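Autotransporter adhesin/invasin TibA (Escherichia coli, PDB 4Q1Q) mediates adhesion to and invasion of human intestinal epithelial cells, drives bacterial aggregation through TibA-TibA contacts and enhances biofilm formation. Local coordinates at residues A[170-181]-A[189-200]. Numbering follows the deposited sequence.
Sequences TVLNNTGRQFVS and TTINSGGGMYLY. With 289 (D-glycero-alpha-D-manno-heptopyranose), chain Z; 289 (D-glycero-alpha-D-manno-heptopyranose), chain P; 289 (D-glycero-alpha-D-manno-heptopyranose), chain T; 289 (D-glycero-alpha-D-manno-heptopyranose), chain Y.
Successive rungs of a parallel beta-helix, the passenger fold of this autotransporter, meet where Val171 and Leu172 pair with Thr190 and Ile191, and strand 177-181 with strand 196-200, whose axes approach to 4.7 Å. Between the strands each rung makes a type II turn, and the turns stack in step: Asn192 ND2 donates to Asn173 OD1 at 2.9 Å, the two amides lying side by side with planes only 10° apart. Thr175 N reaches Gly194 O at 2.9 Å from above the carbonyl plane. Inside the coil, Leu172 CD1 rests 3.8 Å from Met197 CB (selenomethionine), and Val180 CB packs on Leu199 CD2. The outer face carries aromatics instead. With chi1 at -53°, CG of Phe179 stands anti to its carbonyl carbon, and the ring lies alongside Tyr198 and Tyr200; Phe179 CD1 is 3.5 Å from Tyr200 CE2, the near-parallel planes slid so far that they barely overlap. One heptose is joined covalently to Ser181 on this face, and another to Ser193 in the turn. The pattern continues into adjacent rungs: Asn173 ND2 hydrogen-bonds to Asn154 OD1 and Gln178 NE2 to Gln159 OE1, Tyr160 and Tyr216 extend the aromatic row, and strands 158-161 and 214-217 flank the pair.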
loop_
_atom_site.group_PDB
_atom_site.type_symbol
_atom_site.label_atom_id
_atom_site.label_comp_id
_atom_site.label_asym_id
_atom_site.label_seq_id
_atom_site.Cartn_x
_atom_site.Cartn_y
_atom_site.Cartn_z
ATOM N N THR A 170 2.066 -0.326 -8.232
ATOM C CA THR A 170 0.781 0.063 -7.683
ATOM C C THR A 170 -0.177 0.333 -8.843
ATOM O O THR A 170 0.217 0.895 -9.877
ATOM C CB THR A 170 0.962 1.321 -6.798
ATOM O OG1 THR A 170 2.007 1.112 -5.835
ATOM C CG2 THR A 170 -0.309 1.626 -6.051
ATOM N N VAL A 171 -1.439 -0.030 -8.636
ATOM C CA VAL A 171 -2.527 0.302 -9.544
ATOM C C VAL A 171 -3.536 1.198 -8.841
ATOM O O VAL A 171 -3.923 0.896 -7.715
ATOM C CB VAL A 171 -3.264 -0.961 -10.027
ATOM C CG1 VAL A 171 -4.257 -0.599 -11.115
ATOM C CG2 VAL A 171 -2.281 -1.977 -10.593
ATOM N N LEU A 172 -3.898 2.311 -9.478
ATOM C CA LEU A 172 -4.866 3.251 -8.909
ATOM C C LEU A 172 -6.119 3.293 -9.773
ATOM O O LEU A 172 -6.060 3.676 -10.940
ATOM C CB LEU A 172 -4.342 4.686 -8.811
ATOM C CG LEU A 172 -2.951 4.941 -8.244
ATOM C CD1 LEU A 172 -2.612 6.426 -8.187
ATOM C CD2 LEU A 172 -2.875 4.284 -6.875
ATOM N N ASN A 173 -7.231 2.874 -9.183
ATOM C CA ASN A 173 -8.541 2.850 -9.828
ATOM C C ASN A 173 -9.401 3.989 -9.281
ATOM O O ASN A 173 -8.861 4.900 -8.651
ATOM C CB ASN A 173 -9.187 1.478 -9.607
ATOM C CG ASN A 173 -8.301 0.339 -10.072
ATOM O OD1 ASN A 173 -7.858 0.326 -11.220
ATOM N ND2 ASN A 173 -8.002 -0.595 -9.176
ATOM N N ASN A 174 -10.717 3.919 -9.470
ATOM C CA ASN A 174 -11.600 5.087 -9.507
ATOM C C ASN A 174 -11.786 5.789 -8.162
ATOM O O ASN A 174 -12.454 5.268 -7.278
ATOM C CB ASN A 174 -12.974 4.704 -10.084
ATOM C CG ASN A 174 -13.774 5.902 -10.570
ATOM O OD1 ASN A 174 -13.294 7.036 -10.587
ATOM N ND2 ASN A 174 -15.010 5.651 -10.988
ATOM N N THR A 175 -11.237 6.994 -8.043
ATOM C CA THR A 175 -11.086 7.758 -6.796
ATOM C C THR A 175 -10.085 7.146 -5.804
ATOM O O THR A 175 -10.059 7.502 -4.622
ATOM C CB THR A 175 -12.434 7.993 -6.083
ATOM O OG1 THR A 175 -12.866 6.792 -5.435
ATOM C CG2 THR A 175 -13.496 8.470 -7.075
ATOM N N GLY A 176 -9.305 6.174 -6.265
ATOM C CA GLY A 176 -8.193 5.607 -5.496
ATOM C C GLY A 176 -7.073 6.628 -5.431
ATOM O O GLY A 176 -6.872 7.353 -6.399
ATOM N N ARG A 177 -6.361 6.722 -4.311
ATOM C CA ARG A 177 -5.339 7.762 -4.186
ATOM C C ARG A 177 -4.059 7.214 -3.589
ATOM O O ARG A 177 -4.083 6.460 -2.616
ATOM C CB ARG A 177 -5.827 8.937 -3.323
ATOM C CG ARG A 177 -6.908 9.776 -3.996
ATOM C CD ARG A 177 -7.443 10.829 -3.032
ATOM N NE ARG A 177 -8.313 10.270 -1.997
ATOM C CZ ARG A 177 -8.719 10.916 -0.907
ATOM N NH1 ARG A 177 -8.306 12.145 -0.648
ATOM N NH2 ARG A 177 -9.530 10.326 -0.039
ATOM N N GLN A 178 -2.959 7.703 -4.159
ATOM C CA GLN A 178 -1.621 7.397 -3.702
ATOM C C GLN A 178 -0.971 8.704 -3.292
ATOM O O GLN A 178 -0.999 9.643 -4.086
ATOM C CB GLN A 178 -0.834 6.742 -4.837
ATOM C CG GLN A 178 0.528 6.238 -4.403
ATOM C CD GLN A 178 1.375 5.711 -5.552
ATOM O OE1 GLN A 178 1.367 6.259 -6.654
ATOM N NE2 GLN A 178 2.079 4.616 -5.317
ATOM N N PHE A 179 -0.465 8.766 -2.061
ATOM C CA PHE A 179 0.279 9.924 -1.582
ATOM C C PHE A 179 1.744 9.597 -1.345
ATOM O O PHE A 179 2.104 8.805 -0.474
ATOM C CB PHE A 179 -0.271 10.482 -0.272
ATOM C CG PHE A 179 -1.735 10.777 -0.328
ATOM C CD1 PHE A 179 -2.207 11.794 -1.125
ATOM C CD2 PHE A 179 -2.635 10.026 0.409
ATOM C CE1 PHE A 179 -3.556 12.073 -1.168
ATOM C CE2 PHE A 179 -3.982 10.315 0.382
ATOM C CZ PHE A 179 -4.446 11.333 -0.421
ATOM N N VAL A 180 2.604 10.254 -2.109
ATOM C CA VAL A 180 4.021 9.979 -1.971
ATOM C C VAL A 180 4.629 11.241 -1.378
ATOM O O VAL A 180 4.593 12.313 -1.985
ATOM C CB VAL A 180 4.656 9.576 -3.316
ATOM C CG1 VAL A 180 6.052 9.009 -3.106
ATOM C CG2 VAL A 180 3.757 8.594 -4.056
ATOM N N SER A 181 5.165 11.088 -0.171
ATOM C CA SER A 181 5.752 12.174 0.588
ATOM C C SER A 181 7.247 12.226 0.357
ATOM O O SER A 181 7.805 11.346 -0.306
ATOM C CB SER A 181 5.514 11.981 2.083
ATOM O OG SER A 181 4.131 11.893 2.356
ATOM N N THR A 189 3.782 2.888 -11.369
ATOM C CA THR A 189 2.431 3.140 -10.918
ATOM C C THR A 189 1.601 3.239 -12.191
ATOM O O THR A 189 1.979 3.892 -13.159
ATOM C CB THR A 189 2.310 4.432 -10.079
ATOM O OG1 THR A 189 3.096 4.348 -8.881
ATOM C CG2 THR A 189 0.871 4.657 -9.666
ATOM N N THR A 190 0.432 2.618 -12.142
ATOM C CA THR A 190 -0.554 2.681 -13.202
ATOM C C THR A 190 -1.746 3.480 -12.689
ATOM O O THR A 190 -2.346 3.134 -11.665
ATOM C CB THR A 190 -0.952 1.249 -13.613
ATOM O OG1 THR A 190 0.120 0.702 -14.391
ATOM C CG2 THR A 190 -2.251 1.248 -14.407
ATOM N N ILE A 191 -2.082 4.559 -13.393
ATOM C CA ILE A 191 -3.181 5.386 -12.898
ATOM C C ILE A 191 -4.360 5.202 -13.848
ATOM O O ILE A 191 -4.355 5.738 -14.948
ATOM C CB ILE A 191 -2.850 6.888 -12.786
ATOM C CG1 ILE A 191 -1.524 7.144 -12.063
ATOM C CG2 ILE A 191 -3.996 7.590 -12.073
ATOM C CD1 ILE A 191 -1.163 8.621 -12.010
ATOM N N ASN A 192 -5.365 4.452 -13.415
ATOM C CA ASN A 192 -6.547 4.225 -14.234
ATOM C C ASN A 192 -7.463 5.439 -14.162
ATOM O O ASN A 192 -7.074 6.484 -13.628
ATOM C CB ASN A 192 -7.229 2.904 -13.839
ATOM C CG ASN A 192 -6.481 1.715 -14.407
ATOM O OD1 ASN A 192 -5.985 1.793 -15.531
ATOM N ND2 ASN A 192 -6.327 0.651 -13.624
ATOM N N SER A 193 -8.635 5.293 -14.774
ATOM C CA SER A 193 -9.624 6.365 -14.829
ATOM C C SER A 193 -10.054 6.682 -13.412
ATOM O O SER A 193 -10.303 5.772 -12.642
ATOM C CB SER A 193 -10.840 5.963 -15.673
ATOM O OG SER A 193 -11.709 7.059 -15.923
ATOM N N GLY A 194 -10.093 7.957 -13.040
ATOM C CA GLY A 194 -10.441 8.311 -11.670
ATOM C C GLY A 194 -9.318 8.262 -10.645
ATOM O O GLY A 194 -9.491 8.799 -9.554
ATOM N N GLY A 195 -8.190 7.618 -10.946
ATOM C CA GLY A 195 -7.075 7.539 -10.001
ATOM C C GLY A 195 -6.365 8.868 -9.778
ATOM O O GLY A 195 -6.249 9.666 -10.699
ATOM N N GLY A 196 -5.861 9.102 -8.570
ATOM C CA GLY A 196 -4.994 10.243 -8.263
ATOM C C GLY A 196 -3.697 9.892 -7.553
ATOM O O GLY A 196 -3.702 9.319 -6.472
HETATM N N MSE A 197 -2.566 10.237 -8.157
HETATM C CA MSE A 197 -1.275 10.082 -7.507
HETATM C C MSE A 197 -0.789 11.456 -7.128
HETATM O O MSE A 197 -0.708 12.327 -7.988
HETATM C CB MSE A 197 -0.321 9.416 -8.506
HETATM C CG MSE A 197 0.979 8.891 -7.897
HETATM SE SE MSE A 197 2.284 8.478 -9.329
HETATM C CE MSE A 197 3.606 7.508 -8.237
ATOM N N TYR A 198 -0.394 11.663 -5.879
ATOM C CA TYR A 198 0.048 12.991 -5.440
ATOM C C TYR A 198 1.495 12.945 -4.974
ATOM O O TYR A 198 1.838 12.218 -4.050
ATOM C CB TYR A 198 -0.809 13.547 -4.292
ATOM C CG TYR A 198 -2.270 13.776 -4.599
ATOM C CD1 TYR A 198 -3.133 12.703 -4.798
ATOM C CD2 TYR A 198 -2.809 15.059 -4.664
ATOM C CE1 TYR A 198 -4.480 12.892 -5.075
ATOM C CE2 TYR A 198 -4.149 15.261 -4.965
ATOM C CZ TYR A 198 -4.981 14.171 -5.165
ATOM O OH TYR A 198 -6.307 14.319 -5.491
ATOM N N LEU A 199 2.355 13.750 -5.585
ATOM C CA LEU A 199 3.748 13.783 -5.168
ATOM C C LEU A 199 3.929 14.980 -4.237
ATOM O O LEU A 199 4.074 16.113 -4.697
ATOM C CB LEU A 199 4.649 13.831 -6.403
ATOM C CG LEU A 199 4.432 12.738 -7.454
ATOM C CD1 LEU A 199 5.537 12.784 -8.506
ATOM C CD2 LEU A 199 4.367 11.348 -6.837
ATOM N N TYR A 200 3.851 14.727 -2.934
ATOM C CA TYR A 200 3.943 15.774 -1.925
ATOM C C TYR A 200 5.374 15.839 -1.434
ATOM O O TYR A 200 5.671 15.564 -0.277
ATOM C CB TYR A 200 3.042 15.481 -0.735
ATOM C CG TYR A 200 1.566 15.642 -0.981
ATOM C CD1 TYR A 200 1.069 16.670 -1.762
ATOM C CD2 TYR A 200 0.662 14.788 -0.359
ATOM C CE1 TYR A 200 -0.292 16.821 -1.948
ATOM C CE2 TYR A 200 -0.701 14.940 -0.520
ATOM C CZ TYR A 200 -1.170 15.966 -1.309
ATOM O OH TYR A 200 -2.523 16.115 -1.494
HETATM O O7 289 Z . -13.376 3.469 -15.087
HETATM C C7 289 Z . -14.156 3.924 -13.974
HETATM C C6 289 Z . -14.998 5.106 -14.425
HETATM O O6 289 Z . -15.882 5.430 -13.348
HETATM C C5 289 Z . -14.115 6.297 -14.784
HETATM O O5 289 Z . -13.768 6.200 -16.170
HETATM C C1 289 Z . -12.841 7.214 -16.562
HETATM C C2 289 Z . -13.458 8.605 -16.438
HETATM O O2 289 Z . -14.547 8.778 -17.346
HETATM C C3 289 Z . -13.865 8.759 -14.975
HETATM O O3 289 Z . -14.536 9.997 -14.743
HETATM C C4 289 Z . -14.790 7.639 -14.524
HETATM O O4 289 Z . -15.081 7.920 -13.150
HETATM O O7 289 P . 3.703 16.656 2.992
HETATM C C7 289 P . 3.578 16.618 4.415
HETATM C C6 289 P . 3.877 15.190 4.863
HETATM O O6 289 P . 3.415 15.037 6.215
HETATM C C5 289 P . 3.300 14.135 3.912
HETATM O O5 289 P . 3.973 12.948 4.335
HETATM C C1 289 P . 3.644 11.796 3.565
HETATM C C2 289 P . 2.193 11.467 3.889
HETATM O O2 289 P . 1.937 11.384 5.289
HETATM C C3 289 P . 1.362 12.591 3.295
HETATM O O3 289 P . -0.013 12.338 3.579
HETATM C C4 289 P . 1.787 13.928 3.886
HETATM O O4 289 P . 1.115 14.841 3.019
HETATM O O7 289 T . 2.033 22.172 -0.585
HETATM C C7 289 T . 2.017 21.195 -1.631
HETATM C C6 289 T . 0.572 20.774 -1.845
HETATM O O6 289 T . -0.305 21.673 -1.163
HETATM C C5 289 T . 0.193 20.743 -3.318
HETATM O O5 289 T . 0.159 19.337 -3.554
HETATM C C1 289 T . 0.197 19.021 -4.929
HETATM C C2 289 T . -1.112 19.526 -5.508
HETATM O O2 289 T . -2.166 18.735 -4.953
HETATM C C3 289 T . -1.283 21.018 -5.236
HETATM O O3 289 T . -2.553 21.468 -5.733
HETATM C C4 289 T . -1.154 21.307 -3.752
HETATM O O4 289 T . -1.285 22.725 -3.613
HETATM O O7 289 Y . -16.333 0.551 -3.358
HETATM C C7 289 Y . -17.601 1.196 -3.519
HETATM C C6 289 Y . -17.584 1.805 -4.916
HETATM O O6 289 Y . -18.915 1.874 -5.439
HETATM C C5 289 Y . -16.879 3.159 -4.868
HETATM O O5 289 Y . -16.364 3.384 -6.183
HETATM C C1 289 Y . -15.496 4.515 -6.176
HETATM C C2 289 Y . -16.354 5.759 -5.990
HETATM O O2 289 Y . -17.357 5.830 -7.009
HETATM C C3 289 Y . -16.931 5.662 -4.581
HETATM O O3 289 Y . -17.755 6.801 -4.319
HETATM C C4 289 Y . -17.710 4.362 -4.410
HETATM O O4 289 Y . -18.053 4.290 -3.022
HETATM O O HOH W 1 3.903 2.130 -7.660
#